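Local coordinates for protein particle-associated glycoside hydrolase (Acinetobacter phage Fri1, PDB 6C72) that probably depolymerises the capsular polysaccharide of Acinetobacter baumannii as the trimeric tailspike of the phage, opening the way for virus entry, at residues R508-T521 / S573-L587. Residues are numbered along the deposited sequence; the frame is centred on the assembly and turned at random.
With ZN (zinc ion), chain L.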
loop_
_atom_site.group_PDB
_atom_site.type_symbol
_atom_site.label_atom_id
_atom_site.label_comp_id
_atom_site.label_asym_id
_atom_site.label_seq_id
_atom_site.Cartn_x
_atom_site.Cartn_y
_atom_site.Cartn_z
ATOM N N ARG A 508 7.335 -47.098 -31.274
ATOM C CA ARG A 508 6.682 -46.069 -32.093
ATOM C C ARG A 508 7.524 -44.800 -32.179
ATOM O O ARG A 508 7.024 -43.687 -32.005
ATOM C CB ARG A 508 5.294 -45.729 -31.556
ATOM C CG ARG A 508 4.429 -46.913 -31.194
ATOM C CD ARG A 508 3.091 -46.404 -30.703
ATOM N NE ARG A 508 2.186 -47.459 -30.261
ATOM C CZ ARG A 508 0.936 -47.233 -29.872
ATOM N NH1 ARG A 508 0.452 -45.994 -29.875
ATOM N NH2 ARG A 508 0.172 -48.238 -29.481
ATOM N N SER A 509 8.825 -44.959 -32.393
ATOM C CA SER A 509 9.695 -43.796 -32.337
ATOM C C SER A 509 10.953 -44.088 -33.129
ATOM O O SER A 509 11.301 -45.246 -33.358
ATOM C CB SER A 509 10.059 -43.413 -30.891
ATOM O OG SER A 509 10.830 -44.407 -30.233
ATOM N N GLY A 510 11.581 -43.025 -33.607
ATOM C CA GLY A 510 12.920 -43.084 -34.169
ATOM C C GLY A 510 13.869 -42.377 -33.211
ATOM O O GLY A 510 13.539 -41.314 -32.686
ATOM N N CYS A 511 15.029 -42.970 -32.991
ATOM C CA CYS A 511 15.974 -42.439 -32.027
ATOM C C CYS A 511 17.360 -42.376 -32.633
ATOM O O CYS A 511 17.749 -43.246 -33.414
ATOM C CB CYS A 511 16.005 -43.280 -30.769
ATOM S SG CYS A 511 14.368 -43.484 -30.027
ATOM N N LYS A 512 18.080 -41.313 -32.309
ATOM C CA LYS A 512 19.491 -41.177 -32.638
ATOM C C LYS A 512 20.260 -40.974 -31.333
ATOM O O LYS A 512 19.971 -40.037 -30.578
ATOM C CB LYS A 512 19.705 -40.014 -33.610
ATOM C CG LYS A 512 21.141 -39.838 -34.053
ATOM C CD LYS A 512 21.300 -38.543 -34.767
ATOM C CE LYS A 512 22.742 -38.271 -35.104
ATOM N NZ LYS A 512 22.863 -36.935 -35.806
ATOM N N ILE A 513 21.218 -41.860 -31.062
ATOM C CA ILE A 513 22.050 -41.809 -29.858
ATOM C C ILE A 513 23.455 -41.397 -30.275
ATOM O O ILE A 513 24.064 -42.046 -31.127
ATOM C CB ILE A 513 22.097 -43.163 -29.127
ATOM C CG1 ILE A 513 20.722 -43.572 -28.600
ATOM C CG2 ILE A 513 23.112 -43.100 -27.980
ATOM C CD1 ILE A 513 19.973 -44.506 -29.477
ATOM N N THR A 514 23.980 -40.332 -29.677
ATOM C CA THR A 514 25.336 -39.866 -29.953
ATOM C C THR A 514 26.217 -40.147 -28.751
ATOM O O THR A 514 25.887 -39.750 -27.634
ATOM C CB THR A 514 25.360 -38.376 -30.285
ATOM O OG1 THR A 514 24.489 -38.138 -31.392
ATOM C CG2 THR A 514 26.768 -37.942 -30.660
ATOM N N ILE A 515 27.323 -40.840 -28.978
ATOM C CA ILE A 515 28.239 -41.250 -27.924
ATOM C C ILE A 515 29.575 -40.604 -28.224
ATOM O O ILE A 515 30.099 -40.756 -29.331
ATOM C CB ILE A 515 28.383 -42.784 -27.871
ATOM C CG1 ILE A 515 27.014 -43.459 -27.879
ATOM C CG2 ILE A 515 29.135 -43.207 -26.617
ATOM C CD1 ILE A 515 27.081 -44.927 -28.230
ATOM N N THR A 516 30.125 -39.879 -27.255
ATOM C CA THR A 516 31.412 -39.239 -27.477
ATOM C C THR A 516 32.180 -39.178 -26.162
ATOM O O THR A 516 31.606 -39.311 -25.079
ATOM C CB THR A 516 31.234 -37.849 -28.112
ATOM O OG1 THR A 516 32.509 -37.319 -28.496
ATOM C CG2 THR A 516 30.568 -36.905 -27.160
ATOM N N GLY A 517 33.500 -39.031 -26.261
ATOM C CA GLY A 517 34.317 -38.937 -25.063
ATOM C C GLY A 517 34.331 -37.534 -24.467
ATOM O O GLY A 517 34.166 -36.525 -25.158
ATOM N N ALA A 518 34.520 -37.475 -23.151
ATOM C CA ALA A 518 34.703 -36.216 -22.433
ATOM C C ALA A 518 35.620 -36.499 -21.247
ATOM O O ALA A 518 35.312 -36.217 -20.095
ATOM C CB ALA A 518 33.366 -35.623 -21.990
ATOM N N ASP A 519 36.790 -37.049 -21.541
ATOM C CA ASP A 519 37.635 -37.654 -20.530
ATOM C C ASP A 519 38.670 -36.663 -20.019
ATOM O O ASP A 519 39.244 -35.892 -20.795
ATOM C CB ASP A 519 38.319 -38.885 -21.124
ATOM C CG ASP A 519 38.722 -39.902 -20.076
ATOM O OD1 ASP A 519 39.421 -39.515 -19.120
ATOM O OD2 ASP A 519 38.321 -41.084 -20.219
ATOM N N ALA A 520 38.905 -36.687 -18.704
ATOM C CA ALA A 520 39.886 -35.814 -18.082
ATOM C C ALA A 520 41.281 -36.422 -18.050
ATOM O O ALA A 520 42.216 -35.750 -17.613
ATOM C CB ALA A 520 39.454 -35.452 -16.656
ATOM N N THR A 521 41.449 -37.652 -18.525
ATOM C CA THR A 521 42.765 -38.280 -18.586
ATOM C C THR A 521 43.630 -37.663 -19.682
ATOM O O THR A 521 43.144 -37.336 -20.767
ATOM C CB THR A 521 42.622 -39.787 -18.859
ATOM O OG1 THR A 521 41.823 -40.397 -17.838
ATOM C CG2 THR A 521 43.980 -40.469 -18.928
ATOM N N SER A 573 41.430 -46.581 -18.713
ATOM C CA SER A 573 41.736 -45.155 -18.669
ATOM C C SER A 573 40.804 -44.356 -19.568
ATOM O O SER A 573 40.583 -43.169 -19.328
ATOM C CB SER A 573 43.193 -44.911 -19.074
ATOM O OG SER A 573 43.407 -45.283 -20.430
ATOM N N ALA A 574 40.234 -44.984 -20.584
ATOM C CA ALA A 574 39.315 -44.309 -21.487
ATOM C C ALA A 574 37.896 -44.713 -21.095
ATOM O O ALA A 574 37.279 -45.608 -21.682
ATOM C CB ALA A 574 39.648 -44.651 -22.931
ATOM N N ASN A 575 37.362 -44.006 -20.096
ATOM C CA ASN A 575 36.137 -44.426 -19.431
ATOM C C ASN A 575 34.999 -43.415 -19.453
ATOM O O ASN A 575 33.854 -43.812 -19.210
ATOM C CB ASN A 575 36.422 -44.777 -17.963
ATOM C CG ASN A 575 37.054 -43.637 -17.228
ATOM O OD1 ASN A 575 37.968 -42.997 -17.745
ATOM N ND2 ASN A 575 36.521 -43.313 -16.056
ATOM N N THR A 576 35.266 -42.130 -19.666
ATOM C CA THR A 576 34.223 -41.117 -19.545
ATOM C C THR A 576 33.590 -40.836 -20.901
ATOM O O THR A 576 34.244 -40.296 -21.798
ATOM C CB THR A 576 34.771 -39.830 -18.940
ATOM O OG1 THR A 576 35.396 -40.123 -17.685
ATOM C CG2 THR A 576 33.646 -38.853 -18.723
ATOM N N PHE A 577 32.303 -41.139 -21.027
ATOM C CA PHE A 577 31.579 -40.925 -22.266
ATOM C C PHE A 577 30.307 -40.136 -21.999
ATOM O O PHE A 577 29.687 -40.282 -20.944
ATOM C CB PHE A 577 31.250 -42.266 -22.937
ATOM C CG PHE A 577 32.465 -43.007 -23.440
ATOM C CD1 PHE A 577 33.214 -43.814 -22.580
ATOM C CD2 PHE A 577 32.859 -42.896 -24.770
ATOM C CE1 PHE A 577 34.334 -44.491 -23.040
ATOM C CE2 PHE A 577 33.966 -43.570 -25.246
ATOM C CZ PHE A 577 34.705 -44.379 -24.382
ATOM N N ILE A 578 29.943 -39.270 -22.937
ATOM C CA ILE A 578 28.674 -38.557 -22.901
ATOM C C ILE A 578 27.730 -39.230 -23.888
ATOM O O ILE A 578 28.121 -39.534 -25.026
ATOM C CB ILE A 578 28.854 -37.072 -23.248
ATOM C CG1 ILE A 578 29.922 -36.398 -22.357
ATOM C CG2 ILE A 578 27.509 -36.370 -23.184
ATOM C CD1 ILE A 578 29.596 -36.305 -20.847
ATOM N N VAL A 579 26.488 -39.460 -23.472
ATOM C CA VAL A 579 25.497 -40.133 -24.306
ATOM C C VAL A 579 24.281 -39.218 -24.443
ATOM O O VAL A 579 23.629 -38.874 -23.445
ATOM C CB VAL A 579 25.106 -41.500 -23.723
ATOM C CG1 VAL A 579 24.067 -42.176 -24.585
ATOM C CG2 VAL A 579 26.342 -42.377 -23.568
ATOM N N LYS A 580 23.995 -38.799 -25.667
ATOM C CA LYS A 580 22.852 -37.946 -25.958
ATOM C C LYS A 580 21.859 -38.723 -26.815
ATOM O O LYS A 580 22.261 -39.416 -27.757
ATOM C CB LYS A 580 23.300 -36.664 -26.658
ATOM C CG LYS A 580 22.176 -35.706 -27.049
ATOM C CD LYS A 580 22.779 -34.416 -27.605
ATOM C CE LYS A 580 21.728 -33.364 -27.931
ATOM N NZ LYS A 580 20.922 -33.696 -29.156
ATOM N N VAL A 581 20.573 -38.634 -26.468
ATOM C CA VAL A 581 19.510 -39.314 -27.197
ATOM C C VAL A 581 18.547 -38.282 -27.775
ATOM O O VAL A 581 18.071 -37.396 -27.057
ATOM C CB VAL A 581 18.744 -40.300 -26.304
ATOM C CG1 VAL A 581 17.900 -41.198 -27.188
ATOM C CG2 VAL A 581 19.705 -41.121 -25.486
ATOM N N ASP A 582 18.234 -38.430 -29.061
ATOM C CA ASP A 582 17.189 -37.668 -29.737
ATOM C C ASP A 582 16.055 -38.629 -30.072
ATOM O O ASP A 582 16.276 -39.640 -30.745
ATOM C CB ASP A 582 17.711 -37.015 -31.022
ATOM C CG ASP A 582 18.954 -36.159 -30.799
ATOM O OD1 ASP A 582 19.155 -35.638 -29.681
ATOM O OD2 ASP A 582 19.725 -35.979 -31.765
ATOM N N VAL A 583 14.849 -38.328 -29.602
ATOM C CA VAL A 583 13.691 -39.190 -29.816
ATOM C C VAL A 583 12.681 -38.440 -30.676
ATOM O O VAL A 583 12.277 -37.317 -30.343
ATOM C CB VAL A 583 13.043 -39.638 -28.491
ATOM C CG1 VAL A 583 11.868 -40.571 -28.756
ATOM C CG2 VAL A 583 14.065 -40.299 -27.575
ATOM N N PHE A 584 12.272 -39.072 -31.774
ATOM C CA PHE A 584 11.216 -38.593 -32.656
ATOM C C PHE A 584 9.997 -39.473 -32.407
ATOM O O PHE A 584 10.090 -40.698 -32.544
ATOM C CB PHE A 584 11.640 -38.694 -34.125
ATOM C CG PHE A 584 12.925 -37.981 -34.454
ATOM C CD1 PHE A 584 14.149 -38.492 -34.057
ATOM C CD2 PHE A 584 12.908 -36.796 -35.188
ATOM C CE1 PHE A 584 15.322 -37.832 -34.361
ATOM C CE2 PHE A 584 14.083 -36.133 -35.501
ATOM C CZ PHE A 584 15.290 -36.654 -35.082
ATOM N N SER A 585 8.859 -38.873 -32.062
ATOM C CA SER A 585 7.681 -39.687 -31.794
ATOM C C SER A 585 6.429 -38.911 -32.161
ATOM O O SER A 585 6.463 -37.697 -32.370
ATOM C CB SER A 585 7.622 -40.121 -30.333
ATOM O OG SER A 585 7.382 -39.011 -29.495
ATOM N N ALA A 586 5.305 -39.622 -32.211
ATOM C CA ALA A 586 4.017 -38.996 -32.489
ATOM C C ALA A 586 3.230 -38.663 -31.231
ATOM O O ALA A 586 2.217 -37.961 -31.315
ATOM C CB ALA A 586 3.162 -39.908 -33.379
ATOM N N LEU A 587 3.648 -39.174 -30.083
ATOM C CA LEU A 587 2.951 -38.981 -28.826
ATOM C C LEU A 587 3.977 -38.766 -27.733
ATOM O O LEU A 587 5.090 -39.299 -27.807
ATOM C CB LEU A 587 2.065 -40.171 -28.438
ATOM C CG LEU A 587 0.772 -40.393 -29.209
ATOM C CD1 LEU A 587 0.157 -41.711 -28.736
ATOM C CD2 LEU A 587 -0.191 -39.214 -29.026
HETATM ZN ZN ZN L . 39.286 -41.343 -17.615
HETATM O O HOH W 1 4.909 -42.316 -31.263
HETATM O O HOH W 2 37.208 -38.199 -16.643
HETATM O O HOH W 3 40.870 -42.944 -15.921
HETATM O O HOH W 4 38.575 -40.278 -15.693
#
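Asp519 and Asn575 bind one zinc ion where two antiparallel strands, 509-517 and 576-585, run out into loops at one end of the C-terminal six-stranded sheet. The metal lies 2.1 Å from Asn575 OD1 and 2.4 Å from Asp519 OD1, with water 4 as a further ligand; at longer range Asp519 OD2 (2.8 Å), Thr521 OG1 (2.7 Å) and the backbone carbonyl of Ser573 complete the site. OD1 of Asp519 closes an Asx turn by accepting from Thr521 N and also takes the Thr521 hydroxyl, whereas OD2 receives Asn575 N almost along its C-O axis and Thr576 N from above the carboxylate plane. CG of Asp519 is anti to the backbone N (chi1 -155°), which swings the carboxylate across to Asn575 and Thr576. Asn494 fixes the amide of Asn575 through ND2.

Behind the metal, the ladder runs through the hydrogen-bonded pairs Thr516-Ile578, Thr514-Lys580, Lys512-Asp582 and Gly510-Phe584. On the face carrying Ile513, CG2 packs 3.6 Å from Val579 CG1 and CG1 lies alongside Val581, with Trp560 covering this side. The opposite face turns to the other two subunits: Lys580, salt-bridged to Asp582, makes a cation-pi contact with Phe486 of the second subunit, and Phe584 packs on Thr516 of the third. Lys512 pairs with Glu531 within its own chain. At the far end the Phe584 ring presents its edge to Gly510 O, with CD1 3.2 Å from that oxygen.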